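PDB 3BHQ: transcriptional regulator, which probably binds a cis-regulatory DNA region and controls transcription, as is usual for the TetR family. Local coordinates for residues 16-21 with 60-65; 21-26 with 39-44. One frame throughout, in Å; residues are numbered along the deposited sequence.

Interaction 1 of 2, residues 16-21 with 60-65; sequences EIIQAA and FGEVVL
Ile18 and Val63 carry this contact, a largely apolar crossing of helix 9-28 by helix 56-83, without a hydrogen bond. The short axes pass 9.3 Å apart and lie nearly at right angles (signed crossing angle -95°), so the surfaces meet over a small patch rather than along a groove. Ile18, Ala21 and Val63 supply most of it. The CG2 methyl of Ile18 comes down on the backbone of the other helix, 4.0 Å from Val63 CA, while the two side chains run past one another in opposite senses. Val63 turns its own CG2 anti to its carbonyl carbon, which carries that methyl into the turn between Ile18 and Ala21. Val63 CG2 lies 3.7 Å from Ala21 CB and also rests against Ile18 O. Isoleucine and valine suit their places because branching at CB holds methyls close to the backbone, where so steep a crossing brings the helices together. Ala21 suits its place because a single methyl leaves room for the valine branch so close to the helix backbone.

At the edge, the aliphatic part of Glu62 extends the apolar surface: Glu62 CB lies 4.3 Å from Ile18 CD1.

Ile18 O, which Val63 CG2 touches, also accepts a hydrogen bond from Thr22 OG1 one turn on in its own helix. Phe53 of helix 46-53 packs on both Ile18 and Glu62, so the patch continues into the predicted helix-turn-helix. With no hydrogen bond or salt bridge between the segments, the contact rests on shape and on burial of methyl groups, joining the probable DNA-binding head to the long helix that leads toward the C-terminal domain.

Interaction 2 of 2, residues 21-26 with 39-44; sequences ATAAFI and ATKAGA. With EDO (1,2-ethanediol), chain E.
Lys41 reaches across from helix 35-42 and lays its aliphatic chain against Ala23 and Ala24 of helix 9-28. Its CG stands anti to the backbone N (chi1 -176°) and the next two torsions are also extended, so the chain spans the gap between the helices before bending at chi4 (65°). The methylene next to the amine does the touching: Lys41 CE lies 3.5 Å from Ala23 CB, and the same Lys41 CE is 4.1 Å from Ala24 N. Further back along the chain, Lys41 CD passes 4.4 Å from Ala24 CB. A lysine suits this border because its methylenes can pack on alanines while its amine stays at the polar margin, where it meets a bound diol.

Ala23 offers just its methyl, small enough to let the chain lie close to the helix. Ala24, more deeply buried, also turns its CB toward helix 35-42 and touches Ile38 there. Helix 35-42 opens the predicted helix-turn-helix, and the contact sets this first helix of the motif against helix 9-28, as in the three-helix DNA-binding domain of TetR proteins. The helix ends soon after Lys41 in a Schellman motif: Gly43, with a positive phi of 69°, takes a conformation that glycine adopts readily, and Gly43 N and Ala44 N bond back to Thr40 O and Ala39 O.

The bend at chi4 also brings the amine to the diol, a 1,2-ethanediol probably from the crystallisation liquor. Lys41 NZ donates a hydrogen bond to its O1 over 2.8 Å, and the diol carbon C2 sits 3.7 Å from Ala24 CA. Lys28 NZ, from the same helix as the alanines, is hydrogen-bonded to the diol as well.

Helix 9-28 is common to both contacts, and Ala21 belongs to both of its segments: in interaction 1 its methyl meets helix 56-83, whereas in interaction 2 neighbouring Ala23 and Ala24 meet helix 35-42. The contact centres are about 8 Å apart. Several touches join them directly: Val63 CG1 lies 3.3 Å from Thr22 OG1, Ala20 O lies 3.5 Å from Lys41 CE, and the rings of Phe60 and Phe25 are stacked. The 1,2-ethanediol held by Lys41, probably an additive, sits at interaction 2. Helix 9-28 thus lies between the first helix of the predicted DNA-binding motif and the long helix 56-83, linking the two in one compact head.

Interaction 1 of 2, residues 16-21 with 60-65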
ATOM      1  N   GLU A  16      20.699 -13.388  16.725  1.00 21.59           N
ATOM      2  CA  GLU A  16      20.537 -14.689  16.050  1.00 23.03           C
ATOM      3  C   GLU A  16      19.115 -15.229  16.164  1.00 21.82           C
ATOM      4  O   GLU A  16      18.565 -15.774  15.205  1.00 21.46           O
ATOM      5  CB  GLU A  16      21.554 -15.706  16.568  1.00 24.36           C
ATOM      6  CG  GLU A  16      22.993 -15.375  16.148  1.00 26.56           C
ATOM      7  CD  GLU A  16      24.073 -16.182  16.838  1.00 27.15           C
ATOM      8  OE1 GLU A  16      23.800 -16.951  17.779  1.00 30.16           O
ATOM      9  OE2 GLU A  16      25.239 -16.010  16.429  1.00 39.28           O
ATOM     10  N   ILE A  17      18.523 -15.074  17.354  1.00 20.70           N
ATOM     11  CA  ILE A  17      17.154 -15.496  17.580  1.00 18.36           C
ATOM     12  C   ILE A  17      16.176 -14.686  16.690  1.00 18.69           C
ATOM     13  O   ILE A  17      15.282 -15.264  16.081  1.00 19.31           O
ATOM     14  CB  ILE A  17      16.760 -15.396  19.085  1.00 17.49           C
ATOM     15  CG1 ILE A  17      17.585 -16.385  19.900  1.00 18.22           C
ATOM     16  CG2 ILE A  17      15.271 -15.645  19.278  1.00 16.46           C
ATOM     17  CD1 ILE A  17      17.558 -16.108  21.422  1.00 19.77           C
ATOM     18  N   ILE A  18      16.333 -13.362  16.667  1.00 20.95           N
ATOM     19  CA  ILE A  18      15.469 -12.507  15.836  1.00 21.16           C
ATOM     20  C   ILE A  18      15.635 -12.836  14.339  1.00 20.62           C
ATOM     21  O   ILE A  18      14.656 -12.918  13.594  1.00 23.09           O
ATOM     22  CB  ILE A  18      15.698 -11.005  16.129  1.00 20.79           C
ATOM     23  CG1 ILE A  18      15.205 -10.668  17.538  1.00 21.85           C
ATOM     24  CG2 ILE A  18      14.953 -10.137  15.103  1.00 23.03           C
ATOM     25  CD1 ILE A  18      15.742  -9.362  18.095  1.00 25.77           C
ATOM     26  N   GLN A  19      16.869 -13.082  13.922  1.00 20.67           N
ATOM     27  CA  GLN A  19      17.141 -13.478  12.520  1.00 23.46           C
ATOM     28  C   GLN A  19      16.395 -14.788  12.172  1.00 20.76           C
ATOM     29  O   GLN A  19      15.736 -14.916  11.120  1.00 22.10           O
ATOM     30  CB  GLN A  19      18.653 -13.593  12.338  1.00 24.67           C
ATOM     31  CG  GLN A  19      19.147 -13.882  10.943  1.00 32.85           C
ATOM     32  CD  GLN A  19      20.677 -14.067  10.881  1.00 35.92           C
ATOM     33  OE1 GLN A  19      21.430 -13.678  11.798  1.00 50.09           O
ATOM     34  NE2 GLN A  19      21.134 -14.669   9.788  1.00 54.32           N
ATOM     35  N   ALA A  20      16.522 -15.795  13.056  1.00 21.51           N
ATOM     36  CA  ALA A  20      15.824 -17.054  12.884  1.00 21.08           C
ATOM     37  C   ALA A  20      14.317 -16.908  12.890  1.00 21.31           C
ATOM     38  O   ALA A  20      13.612 -17.498  12.084  1.00 21.13           O
ATOM     39  CB  ALA A  20      16.263 -18.062  13.984  1.00 21.08           C
ATOM     40  N   ALA A  21      13.804 -16.073  13.797  1.00 19.75           N
ATOM     41  CA  ALA A  21      12.370 -15.846  13.906  1.00 18.73           C
ATOM     42  C   ALA A  21      11.832 -15.173  12.650  1.00 18.28           C
ATOM     43  O   ALA A  21      10.766 -15.504  12.199  1.00 19.42           O
ATOM     44  CB  ALA A  21      12.043 -15.017  15.162  1.00 18.29           C
ATOM     45  N   PHE A  60       7.498 -11.739  17.560  1.00 19.76           N
ATOM     46  CA  PHE A  60       7.081 -11.184  16.248  1.00 18.57           C
ATOM     47  C   PHE A  60       7.213  -9.639  16.285  1.00 20.30           C
ATOM     48  O   PHE A  60       7.662  -9.009  15.323  1.00 22.06           O
ATOM     49  CB  PHE A  60       5.646 -11.609  15.921  1.00 21.15           C
ATOM     50  CG  PHE A  60       5.258 -11.600  14.442  1.00 20.67           C
ATOM     51  CD1 PHE A  60       6.056 -11.048  13.429  1.00 24.37           C
ATOM     52  CD2 PHE A  60       4.008 -12.113  14.082  1.00 21.41           C
ATOM     53  CE1 PHE A  60       5.625 -11.085  12.090  1.00 25.61           C
ATOM     54  CE2 PHE A  60       3.578 -12.125  12.744  1.00 25.19           C
ATOM     55  CZ  PHE A  60       4.386 -11.634  11.775  1.00 24.35           C
ATOM     56  N   GLY A  61       6.855  -9.029  17.417  1.00 20.23           N
ATOM     57  CA  GLY A  61       7.011  -7.596  17.565  1.00 19.01           C
ATOM     58  C   GLY A  61       8.462  -7.149  17.453  1.00 19.54           C
ATOM     59  O   GLY A  61       8.768  -6.149  16.796  1.00 19.47           O
ATOM     60  N   GLU A  62       9.374  -7.895  18.077  1.00 19.92           N
ATOM     61  CA  GLU A  62      10.814  -7.616  17.945  1.00 17.18           C
ATOM     62  C   GLU A  62      11.346  -7.802  16.510  1.00 19.60           C
ATOM     63  O   GLU A  62      12.271  -7.096  16.105  1.00 19.42           O
ATOM     64  CB  GLU A  62      11.616  -8.447  18.954  1.00 18.30           C
ATOM     65  CG  GLU A  62      11.383  -7.973  20.356  1.00 17.98           C
ATOM     66  CD  GLU A  62      12.051  -6.619  20.634  1.00 22.67           C
ATOM     67  OE1 GLU A  62      13.238  -6.403  20.287  1.00 27.40           O
ATOM     68  OE2 GLU A  62      11.409  -5.795  21.237  1.00 24.37           O
ATOM     69  N   VAL A  63      10.820  -8.802  15.786  1.00 18.47           N
ATOM     70  CA  VAL A  63      11.166  -9.017  14.366  1.00 19.34           C
ATOM     71  C   VAL A  63      10.796  -7.759  13.575  1.00 17.92           C
ATOM     72  O   VAL A  63      11.606  -7.246  12.786  1.00 19.66           O
ATOM     73  CB  VAL A  63      10.447 -10.252  13.803  1.00 19.91           C
ATOM     74  CG1 VAL A  63      10.407 -10.262  12.259  1.00 19.87           C
ATOM     75  CG2 VAL A  63      11.116 -11.519  14.360  1.00 18.92           C
ATOM     76  N   VAL A  64       9.590  -7.258  13.806  1.00 18.33           N
ATOM     77  CA  VAL A  64       9.112  -6.034  13.080  1.00 18.04           C
ATOM     78  C   VAL A  64      10.027  -4.858  13.386  1.00 18.89           C
ATOM     79  O   VAL A  64      10.510  -4.161  12.486  1.00 19.88           O
ATOM     80  CB  VAL A  64       7.632  -5.704  13.345  1.00 18.09           C
ATOM     81  CG1 VAL A  64       7.256  -4.317  12.754  1.00 20.19           C
ATOM     82  CG2 VAL A  64       6.716  -6.843  12.832  1.00 20.84           C
ATOM     83  N   LEU A  65      10.318  -4.644  14.667  1.00 18.64           N
ATOM     84  CA  LEU A  65      11.200  -3.541  15.037  1.00 18.77           C
ATOM     85  C   LEU A  65      12.613  -3.674  14.480  1.00 18.99           C
ATOM     86  O   LEU A  65      13.200  -2.673  14.071  1.00 19.54           O
ATOM     87  CB  LEU A  65      11.246  -3.340  16.549  1.00 18.19           C
ATOM     88  CG  LEU A  65       9.952  -2.926  17.211  1.00 19.08           C
ATOM     89  CD1 LEU A  65      10.131  -2.982  18.748  1.00 21.74           C
ATOM     90  CD2 LEU A  65       9.526  -1.528  16.766  1.00 21.29           C
TER

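Interaction 2 of 2, residues 21-26 with 39-44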
ATOM      1  N   ALA A  21      13.804 -16.073  13.797  1.00 19.75           N
ATOM      2  CA  ALA A  21      12.370 -15.846  13.906  1.00 18.73           C
ATOM      3  C   ALA A  21      11.832 -15.173  12.650  1.00 18.28           C
ATOM      4  O   ALA A  21      10.766 -15.504  12.199  1.00 19.42           O
ATOM      5  CB  ALA A  21      12.043 -15.017  15.162  1.00 18.29           C
ATOM      6  N   THR A  22      12.600 -14.225  12.142  1.00 18.32           N
ATOM      7  CA  THR A  22      12.208 -13.479  10.917  1.00 20.02           C
ATOM      8  C   THR A  22      12.043 -14.419   9.735  1.00 22.41           C
ATOM      9  O   THR A  22      11.001 -14.431   9.068  1.00 23.44           O
ATOM     10  CB  THR A  22      13.227 -12.399  10.549  1.00 20.95           C
ATOM     11  OG1 THR A  22      13.426 -11.472  11.637  1.00 21.22           O
ATOM     12  CG2 THR A  22      12.748 -11.599   9.310  1.00 22.61           C
ATOM     13  N   ALA A  23      13.031 -15.294   9.554  1.00 21.34           N
ATOM     14  CA  ALA A  23      12.962 -16.294   8.468  1.00 20.63           C
ATOM     15  C   ALA A  23      11.805 -17.281   8.671  1.00 22.22           C
ATOM     16  O   ALA A  23      11.098 -17.645   7.727  1.00 23.65           O
ATOM     17  CB  ALA A  23      14.301 -17.044   8.356  1.00 22.99           C
ATOM     18  N   ALA A  24      11.626 -17.739   9.917  1.00 20.44           N
ATOM     19  CA  ALA A  24      10.565 -18.710  10.262  1.00 20.84           C
ATOM     20  C   ALA A  24       9.168 -18.155  10.020  1.00 22.71           C
ATOM     21  O   ALA A  24       8.327 -18.812   9.397  1.00 24.41           O
ATOM     22  CB  ALA A  24      10.714 -19.204  11.735  1.00 21.13           C
ATOM     23  N   PHE A  25       8.916 -16.947  10.533  1.00 22.52           N
ATOM     24  CA  PHE A  25       7.634 -16.286  10.283  1.00 22.80           C
ATOM     25  C   PHE A  25       7.366 -16.069   8.788  1.00 22.26           C
ATOM     26  O   PHE A  25       6.268 -16.351   8.341  1.00 26.56           O
ATOM     27  CB  PHE A  25       7.505 -14.951  11.038  1.00 22.37           C
ATOM     28  CG  PHE A  25       7.410 -15.077  12.534  1.00 21.98           C
ATOM     29  CD1 PHE A  25       6.515 -15.980  13.121  1.00 22.32           C
ATOM     30  CD2 PHE A  25       8.149 -14.241  13.373  1.00 22.22           C
ATOM     31  CE1 PHE A  25       6.411 -16.091  14.498  1.00 23.39           C
ATOM     32  CE2 PHE A  25       8.035 -14.335  14.779  1.00 21.32           C
ATOM     33  CZ  PHE A  25       7.158 -15.259  15.332  1.00 22.17           C
ATOM     34  N   ILE A  26       8.368 -15.628   8.042  1.00 22.63           N
ATOM     35  CA  ILE A  26       8.206 -15.436   6.574  1.00 23.38           C
ATOM     36  C   ILE A  26       7.905 -16.758   5.877  1.00 28.90           C
ATOM     37  O   ILE A  26       6.986 -16.846   5.066  1.00 29.66           O
ATOM     38  CB  ILE A  26       9.413 -14.712   5.962  1.00 23.86           C
ATOM     39  CG1 ILE A  26       9.390 -13.249   6.414  1.00 25.34           C
ATOM     40  CG2 ILE A  26       9.421 -14.859   4.400  1.00 26.65           C
ATOM     41  CD1 ILE A  26      10.618 -12.421   6.087  1.00 26.79           C
ATOM     42  N   ALA A  39      13.945 -21.538  18.378  1.00 19.90           N
ATOM     43  CA  ALA A  39      15.104 -21.811  19.235  1.00 19.23           C
ATOM     44  C   ALA A  39      16.075 -22.732  18.510  1.00 20.50           C
ATOM     45  O   ALA A  39      17.278 -22.450  18.422  1.00 18.64           O
ATOM     46  CB  ALA A  39      14.682 -22.437  20.599  1.00 20.01           C
ATOM     47  N   THR A  40      15.551 -23.823  17.959  1.00 18.87           N
ATOM     48  CA  THR A  40      16.378 -24.786  17.230  1.00 21.14           C
ATOM     49  C   THR A  40      17.082 -24.144  16.031  1.00 21.79           C
ATOM     50  O   THR A  40      18.288 -24.298  15.865  1.00 22.85           O
ATOM     51  CB  THR A  40      15.538 -25.990  16.795  1.00 22.12           C
ATOM     52  OG1 THR A  40      14.997 -26.611  17.961  1.00 25.09           O
ATOM     53  CG2 THR A  40      16.378 -26.991  16.014  1.00 24.23           C
ATOM     54  N   LYS A  41      16.323 -23.394  15.233  1.00 21.68           N
ATOM     55  CA  LYS A  41      16.857 -22.710  14.058  1.00 23.90           C
ATOM     56  C   LYS A  41      17.959 -21.711  14.423  1.00 22.06           C
ATOM     57  O   LYS A  41      18.932 -21.555  13.685  1.00 25.43           O
ATOM     58  CB  LYS A  41      15.710 -22.039  13.302  1.00 24.78           C
ATOM     59  CG  LYS A  41      16.065 -21.364  12.006  1.00 28.37           C
ATOM     60  CD  LYS A  41      14.814 -20.704  11.420  1.00 32.61           C
ATOM     61  CE  LYS A  41      15.142 -19.927  10.164  1.00 35.65           C
ATOM     62  NZ  LYS A  41      15.596 -20.879   9.086  1.00 42.28           N
ATOM     63  N   ALA A  42      17.805 -21.051  15.571  1.00 20.33           N
ATOM     64  CA  ALA A  42      18.761 -20.060  16.056  1.00 17.41           C
ATOM     65  C   ALA A  42      19.945 -20.634  16.799  1.00 20.12           C
ATOM     66  O   ALA A  42      20.877 -19.897  17.089  1.00 22.83           O
ATOM     67  CB  ALA A  42      18.048 -19.086  17.004  1.00 18.10           C
ATOM     68  N   GLY A  43      19.895 -21.916  17.140  1.00 21.74           N
ATOM     69  CA  GLY A  43      20.937 -22.537  17.942  1.00 21.59           C
ATOM     70  C   GLY A  43      20.943 -22.022  19.370  1.00 20.97           C
ATOM     71  O   GLY A  43      22.002 -21.772  19.944  1.00 22.61           O
ATOM     72  N   ALA A  44      19.743 -21.816  19.913  1.00 20.35           N
ATOM     73  CA  ALA A  44      19.541 -21.351  21.269  1.00 18.89           C
ATOM     74  C   ALA A  44      18.724 -22.395  22.040  1.00 19.19           C
ATOM     75  O   ALA A  44      17.975 -23.177  21.442  1.00 18.81           O
ATOM     76  CB  ALA A  44      18.794 -20.018  21.257  1.00 18.98           C
TER
HETATM   77  C1  EDO E 213      12.365 -21.160   7.664  1.00 46.80           C
HETATM   78  O1  EDO E 213      13.679 -21.167   7.091  1.00 57.40           O
HETATM   79  C2  EDO E 213      12.397 -21.670   9.096  1.00 40.84           C
HETATM   80  O2  EDO E 213      11.204 -22.377   9.441  1.00 32.73           O